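PDB 1JL5: outer membrane protein YopM from Yersinia pestis, which acts as a leucine-rich repeat effector protein of a virulent bacterium, probably altering host cell physiology and promoting bacterial survival in host tissues. Local coordinates for residues 73-78 against 95-100; 183-188 against 203-208; 353-358 against 371-376. All coordinates share one frame; numbering follows the deposited sequence.

Contact 1: 73-78 against 95-100; sequences AHELEL and SLVASC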
loop_
_atom_site.group_PDB
_atom_site.type_symbol
_atom_site.label_atom_id
_atom_site.label_comp_id
_atom_site.label_asym_id
_atom_site.label_seq_id
_atom_site.Cartn_x
_atom_site.Cartn_y
_atom_site.Cartn_z
ATOM N N ALA A 73 -0.816 -47.259 7.116
ATOM C CA ALA A 73 -0.893 -46.230 6.092
ATOM C C ALA A 73 0.453 -45.879 5.476
ATOM O O ALA A 73 1.484 -45.890 6.145
ATOM C CB ALA A 73 -1.540 -44.982 6.669
ATOM N N HIS A 74 0.423 -45.568 4.187
ATOM C CA HIS A 74 1.623 -45.202 3.449
ATOM C C HIS A 74 2.145 -43.863 3.935
ATOM O O HIS A 74 3.351 -43.656 4.058
ATOM C CB HIS A 74 1.307 -45.086 1.956
ATOM C CG HIS A 74 1.067 -46.401 1.282
ATOM N ND1 HIS A 74 0.477 -46.499 0.040
ATOM C CD2 HIS A 74 1.361 -47.666 1.662
ATOM C CE1 HIS A 74 0.418 -47.770 -0.316
ATOM N NE2 HIS A 74 0.948 -48.499 0.649
ATOM N N GLU A 75 1.222 -42.955 4.216
ATOM C CA GLU A 75 1.599 -41.625 4.643
ATOM C C GLU A 75 1.273 -41.275 6.078
ATOM O O GLU A 75 0.282 -41.728 6.645
ATOM C CB GLU A 75 0.957 -40.592 3.716
ATOM C CG GLU A 75 1.221 -39.144 4.102
ATOM C CD GLU A 75 0.786 -38.173 3.021
ATOM O OE1 GLU A 75 1.448 -38.125 1.963
ATOM O OE2 GLU A 75 -0.221 -37.463 3.226
ATOM N N LEU A 76 2.143 -40.459 6.651
ATOM C CA LEU A 76 1.985 -39.963 8.003
ATOM C C LEU A 76 2.017 -38.457 7.822
ATOM O O LEU A 76 2.992 -37.912 7.315
ATOM C CB LEU A 76 3.150 -40.402 8.882
ATOM C CG LEU A 76 3.245 -39.659 10.214
ATOM C CD1 LEU A 76 1.973 -39.876 11.024
ATOM C CD2 LEU A 76 4.466 -40.146 10.970
ATOM N N GLU A 77 0.945 -37.788 8.213
ATOM C CA GLU A 77 0.874 -36.349 8.059
ATOM C C GLU A 77 0.791 -35.676 9.417
ATOM O O GLU A 77 -0.212 -35.776 10.121
ATOM C CB GLU A 77 -0.331 -35.987 7.184
ATOM C CG GLU A 77 -0.428 -34.515 6.831
ATOM C CD GLU A 77 -1.246 -33.736 7.830
ATOM O OE1 GLU A 77 -2.471 -33.967 7.896
ATOM O OE2 GLU A 77 -0.669 -32.902 8.553
ATOM N N LEU A 78 1.869 -34.989 9.777
ATOM C CA LEU A 78 1.966 -34.295 11.050
ATOM C C LEU A 78 2.188 -32.814 10.803
ATOM O O LEU A 78 2.991 -32.180 11.480
ATOM C CB LEU A 78 3.142 -34.858 11.841
ATOM C CG LEU A 78 3.116 -36.373 12.020
ATOM C CD1 LEU A 78 4.417 -36.842 12.649
ATOM C CD2 LEU A 78 1.923 -36.751 12.879
ATOM N N SER A 95 5.419 -42.112 2.956
ATOM C CA SER A 95 5.323 -40.671 2.870
ATOM C C SER A 95 5.266 -40.013 4.236
ATOM O O SER A 95 4.345 -40.246 5.021
ATOM C CB SER A 95 4.084 -40.276 2.068
ATOM O OG SER A 95 3.936 -38.868 2.035
ATOM N N LEU A 96 6.269 -39.195 4.522
ATOM C CA LEU A 96 6.307 -38.468 5.774
ATOM C C LEU A 96 5.998 -37.015 5.478
ATOM O O LEU A 96 6.775 -36.327 4.824
ATOM C CB LEU A 96 7.678 -38.551 6.434
ATOM C CG LEU A 96 7.808 -37.601 7.631
ATOM C CD1 LEU A 96 6.754 -37.948 8.682
ATOM C CD2 LEU A 96 9.204 -37.691 8.217
ATOM N N VAL A 97 4.848 -36.557 5.947
ATOM C CA VAL A 97 4.459 -35.175 5.761
ATOM C C VAL A 97 4.460 -34.567 7.153
ATOM O O VAL A 97 3.543 -34.791 7.941
ATOM C CB VAL A 97 3.054 -35.064 5.141
ATOM C CG1 VAL A 97 2.709 -33.604 4.898
ATOM C CG2 VAL A 97 3.003 -35.849 3.837
ATOM N N ALA A 98 5.513 -33.824 7.464
ATOM C CA ALA A 98 5.640 -33.185 8.764
ATOM C C ALA A 98 5.958 -31.722 8.526
ATOM O O ALA A 98 6.823 -31.134 9.175
ATOM C CB ALA A 98 6.748 -33.849 9.567
ATOM N N SER A 99 5.246 -31.139 7.575
ATOM C CA SER A 99 5.439 -29.745 7.231
ATOM C C SER A 99 5.014 -28.858 8.382
ATOM O O SER A 99 4.195 -29.244 9.214
ATOM C CB SER A 99 4.607 -29.394 6.001
ATOM O OG SER A 99 4.815 -30.342 4.973
ATOM N N CYS A 100 5.589 -27.665 8.423
ATOM C CA CYS A 100 5.252 -26.683 9.434
ATOM C C CYS A 100 5.330 -27.165 10.869
ATOM O O CYS A 100 4.334 -27.212 11.577
ATOM C CB CYS A 100 3.860 -26.130 9.148
ATOM S SG CYS A 100 3.722 -25.456 7.475
#

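Contact 2: 183-188 against 203-208; sequences NQLEEL and DNNSLK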
loop_
_atom_site.group_PDB
_atom_site.type_symbol
_atom_site.label_atom_id
_atom_site.label_comp_id
_atom_site.label_asym_id
_atom_site.label_seq_id
_atom_site.Cartn_x
_atom_site.Cartn_y
_atom_site.Cartn_z
ATOM N N ASN A 183 17.950 -19.545 -1.534
ATOM C CA ASN A 183 19.022 -20.206 -0.835
ATOM C C ASN A 183 20.197 -19.280 -1.037
ATOM O O ASN A 183 20.003 -18.096 -1.297
ATOM C CB ASN A 183 19.274 -21.591 -1.427
ATOM C CG ASN A 183 18.431 -22.654 -0.758
ATOM O OD1 ASN A 183 18.699 -23.033 0.376
ATOM N ND2 ASN A 183 17.393 -23.117 -1.441
ATOM N N GLN A 184 21.409 -19.798 -0.926
ATOM C CA GLN A 184 22.582 -18.960 -1.099
ATOM C C GLN A 184 23.451 -19.616 -2.149
ATOM O O GLN A 184 24.677 -19.561 -2.100
ATOM C CB GLN A 184 23.311 -18.837 0.234
ATOM C CG GLN A 184 22.396 -18.326 1.335
ATOM C CD GLN A 184 22.924 -18.598 2.730
ATOM O OE1 GLN A 184 22.264 -18.288 3.725
ATOM N NE2 GLN A 184 24.117 -19.176 2.813
ATOM N N LEU A 185 22.787 -20.243 -3.109
ATOM C CA LEU A 185 23.482 -20.921 -4.180
ATOM C C LEU A 185 24.201 -19.910 -5.050
ATOM O O LEU A 185 23.620 -18.921 -5.493
ATOM C CB LEU A 185 22.493 -21.717 -5.028
ATOM C CG LEU A 185 21.644 -22.735 -4.262
ATOM C CD1 LEU A 185 20.686 -23.421 -5.226
ATOM C CD2 LEU A 185 22.552 -23.753 -3.574
ATOM N N GLU A 186 25.481 -20.156 -5.275
ATOM C CA GLU A 186 26.268 -19.284 -6.117
ATOM C C GLU A 186 26.359 -19.981 -7.461
ATOM O O GLU A 186 26.692 -19.379 -8.473
ATOM C CB GLU A 186 27.646 -19.076 -5.505
ATOM C CG GLU A 186 27.583 -18.343 -4.182
ATOM C CD GLU A 186 28.942 -18.147 -3.564
ATOM O OE1 GLU A 186 29.799 -17.506 -4.210
ATOM O OE2 GLU A 186 29.150 -18.634 -2.431
ATOM N N GLU A 187 26.040 -21.267 -7.450
ATOM C CA GLU A 187 26.049 -22.076 -8.654
ATOM C C GLU A 187 25.038 -23.186 -8.484
ATOM O O GLU A 187 24.687 -23.553 -7.367
ATOM C CB GLU A 187 27.415 -22.720 -8.884
ATOM C CG GLU A 187 28.551 -21.764 -9.167
ATOM C CD GLU A 187 29.872 -22.497 -9.324
ATOM O OE1 GLU A 187 29.959 -23.389 -10.198
ATOM O OE2 GLU A 187 30.820 -22.184 -8.573
ATOM N N LEU A 188 24.564 -23.705 -9.603
ATOM C CA LEU A 188 23.639 -24.813 -9.585
ATOM C C LEU A 188 24.476 -25.961 -10.108
ATOM O O LEU A 188 25.429 -25.746 -10.851
ATOM C CB LEU A 188 22.465 -24.568 -10.530
ATOM C CG LEU A 188 21.394 -23.572 -10.081
ATOM C CD1 LEU A 188 20.329 -23.458 -11.160
ATOM C CD2 LEU A 188 20.776 -24.038 -8.770
ATOM N N ASP A 203 15.451 -19.320 -8.106
ATOM C CA ASP A 203 15.338 -17.889 -7.912
ATOM C C ASP A 203 15.857 -17.565 -6.524
ATOM O O ASP A 203 16.012 -18.453 -5.682
ATOM C CB ASP A 203 13.880 -17.465 -7.990
ATOM C CG ASP A 203 13.016 -18.231 -7.015
ATOM O OD1 ASP A 203 12.883 -19.462 -7.187
ATOM O OD2 ASP A 203 12.486 -17.614 -6.071
ATOM N N ASN A 204 16.119 -16.289 -6.286
ATOM C CA ASN A 204 16.578 -15.852 -4.984
ATOM C C ASN A 204 17.762 -16.632 -4.466
ATOM O O ASN A 204 17.729 -17.218 -3.390
ATOM C CB ASN A 204 15.424 -15.935 -4.002
ATOM C CG ASN A 204 14.378 -14.901 -4.287
ATOM O OD1 ASN A 204 14.556 -13.733 -3.961
ATOM N ND2 ASN A 204 13.285 -15.313 -4.924
ATOM N N ASN A 205 18.810 -16.636 -5.268
ATOM C CA ASN A 205 20.050 -17.280 -4.920
ATOM C C ASN A 205 21.067 -16.280 -5.395
ATOM O O ASN A 205 20.711 -15.148 -5.670
ATOM C CB ASN A 205 20.172 -18.608 -5.650
ATOM C CG ASN A 205 19.422 -19.701 -4.944
ATOM O OD1 ASN A 205 19.770 -20.057 -3.822
ATOM N ND2 ASN A 205 18.379 -20.228 -5.579
ATOM N N SER A 206 22.325 -16.669 -5.482
ATOM C CA SER A 206 23.319 -15.730 -5.962
ATOM C C SER A 206 23.967 -16.319 -7.184
ATOM O O SER A 206 25.179 -16.263 -7.359
ATOM C CB SER A 206 24.346 -15.440 -4.872
ATOM O OG SER A 206 23.732 -14.675 -3.847
ATOM N N LEU A 207 23.133 -16.899 -8.035
ATOM C CA LEU A 207 23.624 -17.499 -9.259
ATOM C C LEU A 207 24.056 -16.380 -10.192
ATOM O O LEU A 207 23.307 -15.433 -10.428
ATOM C CB LEU A 207 22.520 -18.324 -9.914
ATOM C CG LEU A 207 21.954 -19.457 -9.059
ATOM C CD1 LEU A 207 20.844 -20.163 -9.823
ATOM C CD2 LEU A 207 23.069 -20.437 -8.700
ATOM N N LYS A 208 25.280 -16.477 -10.691
ATOM C CA LYS A 208 25.784 -15.486 -11.623
ATOM C C LYS A 208 25.478 -16.056 -12.993
ATOM O O LYS A 208 25.275 -15.323 -13.960
ATOM C CB LYS A 208 27.284 -15.279 -11.460
ATOM C CG LYS A 208 27.664 -14.570 -10.180
ATOM C CD LYS A 208 29.117 -14.148 -10.226
ATOM C CE LYS A 208 29.518 -13.398 -8.972
ATOM N NZ LYS A 208 30.926 -12.914 -9.059
HETATM O O HOH W 1 22.129 -15.686 -2.033
HETATM O O HOH W 2 26.576 -18.991 -10.955
#

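Contact 3: 353-358 against 371-376; sequences PELPQN and EFPDIP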
loop_
_atom_site.group_PDB
_atom_site.type_symbol
_atom_site.label_atom_id
_atom_site.label_comp_id
_atom_site.label_asym_id
_atom_site.label_seq_id
_atom_site.Cartn_x
_atom_site.Cartn_y
_atom_site.Cartn_z
ATOM N N PRO A 353 -7.195 4.845 -24.974
ATOM C CA PRO A 353 -7.912 4.466 -26.193
ATOM C C PRO A 353 -9.280 3.906 -25.827
ATOM O O PRO A 353 -9.543 3.602 -24.660
ATOM C CB PRO A 353 -7.009 3.400 -26.809
ATOM C CG PRO A 353 -5.645 3.765 -26.302
ATOM C CD PRO A 353 -5.919 4.122 -24.867
ATOM N N GLU A 354 -10.148 3.774 -26.821
ATOM C CA GLU A 354 -11.472 3.226 -26.584
ATOM C C GLU A 354 -11.278 1.896 -25.880
ATOM O O GLU A 354 -10.515 1.043 -26.332
ATOM C CB GLU A 354 -12.201 3.011 -27.901
ATOM C CG GLU A 354 -13.618 2.522 -27.723
ATOM C CD GLU A 354 -14.351 2.427 -29.034
ATOM O OE1 GLU A 354 -13.939 1.609 -29.883
ATOM O OE2 GLU A 354 -15.334 3.175 -29.217
ATOM N N LEU A 355 -11.966 1.720 -24.766
ATOM C CA LEU A 355 -11.832 0.505 -23.993
ATOM C C LEU A 355 -12.606 -0.663 -24.571
ATOM O O LEU A 355 -13.748 -0.516 -24.990
ATOM C CB LEU A 355 -12.284 0.764 -22.561
ATOM C CG LEU A 355 -11.463 1.846 -21.853
ATOM C CD1 LEU A 355 -12.019 2.078 -20.458
ATOM C CD2 LEU A 355 -9.994 1.409 -21.787
ATOM N N PRO A 356 -11.979 -1.845 -24.611
ATOM C CA PRO A 356 -12.667 -3.020 -25.147
ATOM C C PRO A 356 -13.840 -3.337 -24.225
ATOM O O PRO A 356 -13.768 -3.108 -23.018
ATOM C CB PRO A 356 -11.580 -4.089 -25.136
ATOM C CG PRO A 356 -10.710 -3.677 -23.986
ATOM C CD PRO A 356 -10.620 -2.183 -24.159
ATOM N N GLN A 357 -14.916 -3.859 -24.797
ATOM C CA GLN A 357 -16.128 -4.160 -24.046
ATOM C C GLN A 357 -16.061 -5.237 -22.976
ATOM O O GLN A 357 -17.002 -5.395 -22.207
ATOM C CB GLN A 357 -17.260 -4.477 -25.025
ATOM C CG GLN A 357 -17.654 -3.277 -25.864
ATOM C CD GLN A 357 -17.866 -2.040 -25.012
ATOM O OE1 GLN A 357 -18.594 -2.077 -24.018
ATOM N NE2 GLN A 357 -17.230 -0.936 -25.396
ATOM N N ASN A 358 -14.969 -5.985 -22.925
ATOM C CA ASN A 358 -14.819 -7.030 -21.917
ATOM C C ASN A 358 -13.760 -6.609 -20.898
ATOM O O ASN A 358 -13.336 -7.410 -20.063
ATOM C CB ASN A 358 -14.400 -8.350 -22.572
ATOM C CG ASN A 358 -15.545 -9.338 -22.692
ATOM O OD1 ASN A 358 -15.828 -10.094 -21.762
ATOM N ND2 ASN A 358 -16.214 -9.336 -23.842
ATOM N N GLU A 371 -9.534 13.534 -20.149
ATOM C CA GLU A 371 -10.845 13.029 -19.768
ATOM C C GLU A 371 -10.745 11.521 -19.587
ATOM O O GLU A 371 -9.870 10.877 -20.166
ATOM C CB GLU A 371 -11.859 13.334 -20.868
ATOM C CG GLU A 371 -11.572 12.593 -22.166
ATOM C CD GLU A 371 -12.485 13.017 -23.298
ATOM O OE1 GLU A 371 -13.718 13.041 -23.091
ATOM O OE2 GLU A 371 -11.968 13.321 -24.397
ATOM N N PHE A 372 -11.635 10.958 -18.779
ATOM C CA PHE A 372 -11.632 9.521 -18.574
ATOM C C PHE A 372 -12.295 8.907 -19.792
ATOM O O PHE A 372 -13.223 9.477 -20.359
ATOM C CB PHE A 372 -12.416 9.137 -17.319
ATOM C CG PHE A 372 -11.813 9.652 -16.040
ATOM C CD1 PHE A 372 -10.440 9.858 -15.930
ATOM C CD2 PHE A 372 -12.616 9.890 -14.928
ATOM C CE1 PHE A 372 -9.875 10.296 -14.734
ATOM C CE2 PHE A 372 -12.061 10.326 -13.727
ATOM C CZ PHE A 372 -10.688 10.529 -13.628
ATOM N N PRO A 373 -11.819 7.737 -20.225
ATOM C CA PRO A 373 -12.442 7.124 -21.395
ATOM C C PRO A 373 -13.792 6.561 -20.981
ATOM O O PRO A 373 -14.051 6.378 -19.790
ATOM C CB PRO A 373 -11.456 6.027 -21.756
ATOM C CG PRO A 373 -11.009 5.557 -20.398
ATOM C CD PRO A 373 -10.774 6.863 -19.662
ATOM N N ASP A 374 -14.661 6.300 -21.949
ATOM C CA ASP A 374 -15.948 5.721 -21.615
ATOM C C ASP A 374 -15.606 4.388 -20.974
ATOM O O ASP A 374 -14.790 3.630 -21.493
ATOM C CB ASP A 374 -16.796 5.506 -22.870
ATOM C CG ASP A 374 -17.218 6.808 -23.512
ATOM O OD1 ASP A 374 -17.749 7.676 -22.787
ATOM O OD2 ASP A 374 -17.025 6.962 -24.739
ATOM N N ILE A 375 -16.212 4.108 -19.833
ATOM C CA ILE A 375 -15.938 2.868 -19.137
ATOM C C ILE A 375 -16.922 1.779 -19.515
ATOM O O ILE A 375 -18.115 1.885 -19.243
ATOM C CB ILE A 375 -15.987 3.073 -17.612
ATOM C CG1 ILE A 375 -15.004 4.177 -17.214
ATOM C CG2 ILE A 375 -15.656 1.780 -16.898
ATOM C CD1 ILE A 375 -13.597 3.984 -17.771
ATOM N N PRO A 376 -16.435 0.719 -20.173
ATOM C CA PRO A 376 -17.330 -0.370 -20.559
ATOM C C PRO A 376 -17.998 -0.901 -19.300
ATOM O O PRO A 376 -17.401 -0.881 -18.221
ATOM C CB PRO A 376 -16.380 -1.387 -21.187
ATOM C CG PRO A 376 -15.345 -0.510 -21.822
ATOM C CD PRO A 376 -15.087 0.515 -20.733
HETATM O O HOH W 3 -13.645 3.592 -23.781
#

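Contact 1: 73-78 against 95-100
The flat carboxylate of Glu-75 has a methyl group of Val-97 over one face and the hydroxyl of Ser-95 at its rim. CG2 of Val-97 stands almost squarely above Glu-75 CD, 3.3 Å away, while Ser-95 OG donates to Glu-75 OE1 on its anti side at 2.6 Å, somewhat out of the carboxylate plane. The Glu-75 chain reaches these partners because CG is anti to the backbone N (chi1 177°) and the rest is extended. Further along the same face, Glu-77 crosses Val-97 obliquely, CG against CG1 at 3.8 Å; its chain then bends, and OE2 accepts from the backbone N of Asn-79. On the reverse face Leu-76 and Leu-96 lie side by side, pointing the same way, with Leu-76 CD2 at 3.9 Å from Leu-96 CD1. Leu-76 also packs on helix 58-71, which covers this end of the repeats, and Leu-96 continues onto Leu-116. Between the faces the backbones zip together: Ser-95 N to His-74 O, Leu-76 N to Ser-95 O, Val-97 N to Leu-76 O at 2.7 Å, and Leu-78 N to Val-97 O. One face thus mixes polar Glu-75, Ser-95 and Glu-77 with Val-97, and the other carries a leucine row, the pattern of parallel strands in adjoining repeats of a leucine-rich repeat solenoid.

Contact 2: 183-188 against 203-208
Leu-207 overlaps the turn of the preceding repeat with both of its methyl groups. CD1 presses on CG of Leu-188 at 3.5 Å, tighter than ordinary van der Waals contact, and the two leucine side chains cross at about a right angle. CD2 rests on the backbone at Glu-187, 3.3 Å from its N, and also reaches CB of Leu-185. CG of Leu-207 lies beside its own backbone N (chi1 -59°), and an anti second torsion (178°) directs CD1 toward Leu-188. Asn-205 lies alongside Leu-185, both pointing the same way. Its OD1 accepts from Leu-185 N at 3.1 Å, although the exact place of this oxygen is less sure, while its ND2 donates to Ala-202 O and Ala-180 O. The pattern recurs from repeat to repeat: Asn-183 OD1 takes Leu-165 N, and Asn-225 OD1 takes Leu-207 N. Such an asparagine ladder is a hallmark of leucine-rich repeats, in which the amide satisfies buried backbone groups at the bend after each strand. Backbone and water complete the join. Ser-206 N donates to Leu-185 O at 2.6 Å. One water links Ser-206 OG (2.6 Å) to Asn-183 O, and another takes the N-H of Lys-208 at 2.8 Å while donating to Glu-186 O. Ser-206 OG is also hydrogen-bonded to His-348 NE2 of a second subunit, so this rim takes part in the tetramer. No helix intervenes: 183-188 lies in the loop that leads from strand 177-179 to strand 199-201, and the loop holding 203-208 leads on to strand 219-221, one repeat further.

Contact 3: 353-358 against 371-376
Leu-355 is the bump here, and the hollow that receives it is formed by Pro-373, the backbone of Asp-374 and Ile-375. Its CD1 methyl sits 3.6 Å from Pro-373 CG and 3.7 Å from Ile-375 CD1, while Asp-374 O approaches the same methyl at 3.3 Å. A second bump is the ring of Pro-376, which crosses the leucine at about a right angle. Its CD and CG both press on Leu-355 CB at 3.4 Å, closer than usual for carbons, and CG also meets Pro-356 O at 3.3 Å. Gln-357 likewise crosses this ring at about a right angle: its chain bends at chi2 (-49°), turning CD back toward the ring, and OE1 lies 3.7 Å from Pro-376 CB. The inner side of the interlock joins the apolar core, where Leu-355, Pro-373 and Ile-375 also pack on Leu-362 of strand 361-363, while Gln-357 lies at the exposed rim. Leu-355–Pro-356 and Ile-375–Pro-376 are successive copies of one repeat feature, twenty residues apart. No direct hydrogen bond joins the two segments; instead a water accepts from Leu-355 N at 2.7 Å and donates to Asp-374 O. The prolines offer no backbone N-H, consistent with cohesion between these neighbouring repeats that comes mainly from close apolar fit, with a water bridging the backbones.

Overall arrangement
The three contacts sample one principle, the stacking of consecutive repeats, at different points of the coil and along the superhelix. Contact 1 is the most buried and the only one built on paired strands, close to the N-terminal helices. Contact 2 joins the turns that follow two strands, partly at the surface, where asparagine amides and waters supplement leucine packing and a second subunit approaches. Contact 3 joins proline-rich segments that precede strands near the C-terminal end, and has no direct hydrogen bond. Backbone pairing thus gives way to side-chain-to-backbone bonding and then to apolar fit. The centres of contacts 1 and 3 lie about 52 Å apart.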